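Local coordinates for isochorismatase family protein family (Burkholderia thailandensis, PDB 3TXY) that is of unproven function but belongs to the isochorismatase-like cysteine hydrolase family and is therefore probably a hydrolase, at residues V31-G36 / A160-S165; I129-I134 / V154-D159. All blocks are in the same frame, centred on the assembly; numbering follows the deposited sequence.

Contact 1. Residues V31-G36 / A160-S165; sequences VPQSGG and AVSTWS
Val31 and Thr163 form a single antiparallel hydrogen-bonded bridge just ahead of a cis peptide. Val31 N gives its hydrogen to Thr163 O at 2.8 Å, and Thr163 N returns one to Val31 O at 2.9 Å; both bonds are nearly straight and lie in the planes of their acceptor carbonyls. After the cis bond before Pro32, Gln33 meets Ser162. Ser162 OG, beside its own backbone N (chi1 -64°), donates to Gln33 O at 2.7 Å, arriving above the carbonyl plane, and accepts from Gln33 NE2 at 3.0 Å. The Gln33 chain, bent at chi2 (-88°), curls back to place its amide there, so one residue grips the buried hydroxyl with both backbone and side chain. The same NE2 also binds Ser158 O. Packing is tight at Val31 too, where CG2 presses on the backbone of Ser165, 3.3 Å from its C. The loose, solvent side belongs to the exposed Pro32, whose CD comes no nearer than 4.0 Å to Ser162 OG. Trp164 turns from 31-36 and meets Lys179 of the second subunit in a cation-pi contact. Ser34 and Ser165 N-cap helices 35-51 and 166-180 through Asp37 N and Ala168 N. The contact thus joins the lead-in to helix 35-51 with the end of strand 153-162, with helix 136-149 touching Val161 and Thr163.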
loop_
_atom_site.group_PDB
_atom_site.type_symbol
_atom_site.label_atom_id
_atom_site.label_comp_id
_atom_site.label_asym_id
_atom_site.label_seq_id
_atom_site.Cartn_x
_atom_site.Cartn_y
_atom_site.Cartn_z
ATOM N N VAL A 31 19.988 2.896 3.212
ATOM C CA VAL A 31 20.693 3.021 1.954
ATOM C C VAL A 31 19.685 3.407 0.869
ATOM O O VAL A 31 18.479 3.184 1.039
ATOM C CB VAL A 31 21.408 1.702 1.583
ATOM C CG1 VAL A 31 22.585 1.463 2.543
ATOM C CG2 VAL A 31 20.423 0.538 1.570
ATOM N N PRO A 32 20.168 3.940 -0.270
ATOM C CA PRO A 32 21.538 4.173 -0.726
ATOM C C PRO A 32 22.125 5.524 -0.298
ATOM O O PRO A 32 23.265 5.840 -0.641
ATOM C CB PRO A 32 21.400 4.101 -2.244
ATOM C CG PRO A 32 20.061 4.703 -2.479
ATOM C CD PRO A 32 19.195 4.242 -1.335
ATOM N N GLN A 33 21.348 6.317 0.423
ATOM C CA GLN A 33 21.878 7.493 1.073
ATOM C C GLN A 33 21.394 7.562 2.521
ATOM O O GLN A 33 20.369 6.973 2.873
ATOM C CB GLN A 33 21.540 8.774 0.278
ATOM C CG GLN A 33 20.075 8.983 -0.041
ATOM C CD GLN A 33 19.604 8.343 -1.339
ATOM O OE1 GLN A 33 20.254 8.453 -2.388
ATOM N NE2 GLN A 33 18.419 7.740 -1.288
ATOM N N SER A 34 22.141 8.290 3.351
ATOM C CA SER A 34 21.884 8.301 4.789
ATOM C C SER A 34 20.616 9.100 5.105
ATOM O O SER A 34 20.063 9.781 4.231
ATOM C CB SER A 34 23.083 8.891 5.564
ATOM O OG SER A 34 23.216 10.296 5.332
ATOM N N GLY A 35 20.157 8.991 6.354
ATOM C CA GLY A 35 19.044 9.806 6.818
ATOM C C GLY A 35 19.338 11.293 6.643
ATOM O O GLY A 35 18.479 12.070 6.195
ATOM N N GLY A 36 20.561 11.675 6.997
ATOM C CA GLY A 36 21.039 13.057 6.843
ATOM C C GLY A 36 20.963 13.562 5.413
ATOM O O GLY A 36 20.539 14.691 5.165
ATOM N N ALA A 160 16.098 10.898 -2.497
ATOM C CA ALA A 160 15.563 11.371 -1.225
ATOM C C ALA A 160 14.579 10.388 -0.607
ATOM O O ALA A 160 13.726 10.796 0.181
ATOM C CB ALA A 160 14.930 12.755 -1.386
ATOM N N VAL A 161 14.698 9.111 -0.968
ATOM C CA VAL A 161 14.067 8.007 -0.259
ATOM C C VAL A 161 15.136 6.942 0.018
ATOM O O VAL A 161 15.944 6.620 -0.870
ATOM C CB VAL A 161 12.852 7.395 -1.012
ATOM C CG1 VAL A 161 11.757 8.450 -1.200
ATOM C CG2 VAL A 161 13.238 6.771 -2.363
ATOM N N SER A 162 15.139 6.412 1.244
ATOM C CA SER A 162 16.073 5.356 1.628
ATOM C C SER A 162 15.377 4.278 2.438
ATOM O O SER A 162 14.286 4.476 2.987
ATOM C CB SER A 162 17.275 5.933 2.381
ATOM O OG SER A 162 18.021 6.789 1.540
ATOM N N THR A 163 16.018 3.123 2.490
ATOM C CA THR A 163 15.422 1.946 3.109
ATOM C C THR A 163 16.509 0.996 3.626
ATOM O O THR A 163 17.671 1.393 3.738
ATOM C CB THR A 163 14.407 1.288 2.145
ATOM O OG1 THR A 163 13.658 0.294 2.839
ATOM C CG2 THR A 163 15.063 0.690 0.882
ATOM N N TRP A 164 16.137 -0.231 3.984
ATOM C CA TRP A 164 17.050 -1.089 4.757
ATOM C C TRP A 164 18.051 -1.866 3.937
ATOM O O TRP A 164 18.998 -2.447 4.498
ATOM C CB TRP A 164 16.263 -2.067 5.632
ATOM C CG TRP A 164 15.418 -3.014 4.823
ATOM C CD1 TRP A 164 15.815 -4.179 4.179
ATOM C CD2 TRP A 164 14.009 -2.861 4.495
ATOM N NE1 TRP A 164 14.769 -4.750 3.517
ATOM C CE2 TRP A 164 13.656 -4.012 3.667
ATOM C CE3 TRP A 164 13.028 -1.935 4.818
ATOM C CZ2 TRP A 164 12.379 -4.206 3.203
ATOM C CZ3 TRP A 164 11.744 -2.143 4.329
ATOM C CH2 TRP A 164 11.434 -3.243 3.532
ATOM N N SER A 165 17.860 -1.934 2.626
ATOM C CA SER A 165 18.811 -2.628 1.764
ATOM C C SER A 165 18.728 -2.068 0.350
ATOM O O SER A 165 17.721 -1.446 -0.036
ATOM C CB SER A 165 18.553 -4.144 1.760
ATOM O OG SER A 165 17.459 -4.493 0.914
#

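Contact 2. Residues I129-I134 / V154-D159; sequences IVLTGI and VVVVSD
Three backbone hydrogen bonds link Ile129 and Leu131 to Val155 and Val157 in parallel register. Val155 lies between Ile129 and Leu131, its N donating to Ile129 O at 2.8 Å and its O accepting from Leu131 N at 2.7 Å. Leu131 O then takes the N-H of Val157 at 3.0 Å. All three donors approach nearly along the C=O axis, and Val130 CA adds a CA-H...O contact to Val155 O at 3.4 Å.

Side chains alternate across the sheet. On the face of Val130 and Val155, Val130 CG1, anti to its backbone N (chi1 170°), crosses obliquely to Val157 CG2 at 3.5 Å, closer than usual van der Waals contact. Thr132 CG2 lies alongside that same methyl at 4.0 Å. On the face of Ile129, Leu131 and Val154, Leu131 CD2 slants across to Val154 CG1 at 4.0 Å, whereas Ile129 CG1 runs beside Val154 CG2 at 4.2 Å.

The two strands and helix 136-149 form a beta-alpha-beta unit, with 128-134 and 153-162 neighbours in the parallel sheet, between 14-19 and 182-184; the axes of the two strand segments cross at 30°. That helix covers the Leu131 face, Thr143 and Ala144 packing on Leu131 and Ala147 on both Ile129 and Val154. Helix 35-51 covers the other face, with Phe49 on Val130 and Leu45 on Val157; its Thr42 is hydrogen-bonded through OG1 to Thr132 OG1, satisfying that buried hydroxyl. Strand 14-19 continues the sheet beyond 128-134, its Ala15, Val17 and Ile19 pairing with Val130 and Thr132 through backbone bonds.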
loop_
_atom_site.group_PDB
_atom_site.type_symbol
_atom_site.label_atom_id
_atom_site.label_comp_id
_atom_site.label_asym_id
_atom_site.label_seq_id
_atom_site.Cartn_x
_atom_site.Cartn_y
_atom_site.Cartn_z
ATOM N N ILE A 129 1.835 14.988 -6.333
ATOM C CA ILE A 129 2.695 14.979 -5.145
ATOM C C ILE A 129 4.095 14.479 -5.477
ATOM O O ILE A 129 4.274 13.526 -6.243
ATOM C CB ILE A 129 2.099 14.244 -3.908
ATOM C CG1 ILE A 129 1.984 12.730 -4.098
ATOM C CG2 ILE A 129 0.741 14.829 -3.528
ATOM C CD1 ILE A 129 1.563 12.012 -2.813
ATOM N N VAL A 130 5.080 15.169 -4.911
ATOM C CA VAL A 130 6.469 14.769 -4.968
ATOM C C VAL A 130 6.818 14.233 -3.588
ATOM O O VAL A 130 6.724 14.939 -2.586
ATOM C CB VAL A 130 7.376 15.934 -5.407
ATOM C CG1 VAL A 130 8.855 15.573 -5.220
ATOM C CG2 VAL A 130 7.047 16.295 -6.859
ATOM N N LEU A 131 7.218 12.961 -3.561
ATOM C CA LEU A 131 7.400 12.207 -2.337
ATOM C C LEU A 131 8.870 11.961 -2.002
ATOM O O LEU A 131 9.658 11.518 -2.838
ATOM C CB LEU A 131 6.658 10.884 -2.496
ATOM C CG LEU A 131 5.869 10.199 -1.406
ATOM C CD1 LEU A 131 5.088 11.101 -0.451
ATOM C CD2 LEU A 131 4.916 9.214 -2.111
ATOM N N THR A 132 9.231 12.304 -0.767
ATOM C CA THR A 132 10.518 11.953 -0.194
ATOM C C THR A 132 10.301 11.286 1.157
ATOM O O THR A 132 9.202 11.324 1.718
ATOM C CB THR A 132 11.428 13.189 -0.000
ATOM O OG1 THR A 132 11.076 13.893 1.204
ATOM C CG2 THR A 132 11.330 14.123 -1.173
ATOM N N GLY A 133 11.362 10.696 1.686
ATOM C CA GLY A 133 11.402 10.243 3.077
ATOM C C GLY A 133 11.857 8.807 3.315
ATOM O O GLY A 133 12.507 8.194 2.469
ATOM N N ILE A 134 11.516 8.296 4.504
ATOM C CA ILE A 134 12.026 7.038 5.026
ATOM C C ILE A 134 10.834 6.251 5.609
ATOM O O ILE A 134 9.987 6.878 6.254
ATOM C CB ILE A 134 13.045 7.305 6.181
ATOM C CG1 ILE A 134 14.153 8.280 5.745
ATOM C CG2 ILE A 134 13.595 5.992 6.718
ATOM C CD1 ILE A 134 14.830 8.952 6.932
ATOM N N VAL A 154 1.800 10.843 -8.783
ATOM C CA VAL A 154 2.845 10.638 -7.775
ATOM C C VAL A 154 4.231 10.598 -8.427
ATOM O O VAL A 154 4.449 9.893 -9.416
ATOM C CB VAL A 154 2.644 9.324 -7.004
ATOM C CG1 VAL A 154 3.757 9.118 -5.969
ATOM C CG2 VAL A 154 1.261 9.261 -6.342
ATOM N N VAL A 155 5.163 11.350 -7.848
ATOM C CA VAL A 155 6.558 11.310 -8.222
ATOM C C VAL A 155 7.349 10.953 -6.966
ATOM O O VAL A 155 7.221 11.621 -5.921
ATOM C CB VAL A 155 7.032 12.669 -8.780
ATOM C CG1 VAL A 155 8.506 12.605 -9.193
ATOM C CG2 VAL A 155 6.140 13.080 -9.949
ATOM N N VAL A 156 8.172 9.916 -7.061
ATOM C CA VAL A 156 9.061 9.528 -5.965
ATOM C C VAL A 156 10.515 9.922 -6.279
ATOM O O VAL A 156 11.018 9.668 -7.369
ATOM C CB VAL A 156 8.969 8.033 -5.659
ATOM C CG1 VAL A 156 9.784 7.697 -4.426
ATOM C CG2 VAL A 156 7.517 7.657 -5.436
ATOM N N VAL A 157 11.165 10.552 -5.303
ATOM C CA VAL A 157 12.493 11.121 -5.490
ATOM C C VAL A 157 13.547 10.112 -5.049
ATOM O O VAL A 157 13.781 9.914 -3.848
ATOM C CB VAL A 157 12.674 12.453 -4.713
ATOM C CG1 VAL A 157 14.065 13.025 -4.951
ATOM C CG2 VAL A 157 11.591 13.461 -5.117
ATOM N N SER A 158 14.213 9.513 -6.037
ATOM C CA SER A 158 15.086 8.379 -5.805
ATOM C C SER A 158 16.237 8.666 -4.844
ATOM O O SER A 158 16.602 7.807 -4.016
ATOM C CB SER A 158 15.632 7.836 -7.137
ATOM O OG SER A 158 16.326 8.822 -7.844
ATOM N N ASP A 159 16.792 9.872 -4.926
ATOM C CA ASP A 159 17.883 10.249 -4.028
ATOM C C ASP A 159 17.406 10.978 -2.776
ATOM O O ASP A 159 18.209 11.589 -2.060
ATOM C CB ASP A 159 18.991 11.013 -4.775
ATOM C CG ASP A 159 18.498 12.235 -5.512
ATOM O OD1 ASP A 159 17.283 12.408 -5.716
ATOM O OD2 ASP A 159 19.376 13.048 -5.909
#

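Overall arrangement
From the N terminus the chain lays down strand 14-19, then 31-36, the first half of contact 1, leads into helix 35-51. Strands 56-61 and 102-106 follow, then strand 128-134 brings the first half of contact 2. After helix 136-149, strand 153-162 closes contact 2 with residues 154-159; residues 160-165, running on past its end, close contact 1. The short closure of contact 2 therefore nests within the long one of contact 1. They touch where Ala160 O meets Gly133 N at 2.8 Å, a probable hydrogen bond. Contact 2 builds the sheet's interior; contact 1 ties the C-terminal end of strand 153-162, and the turn into helix 166-180, to the lead-in of helix 35-51.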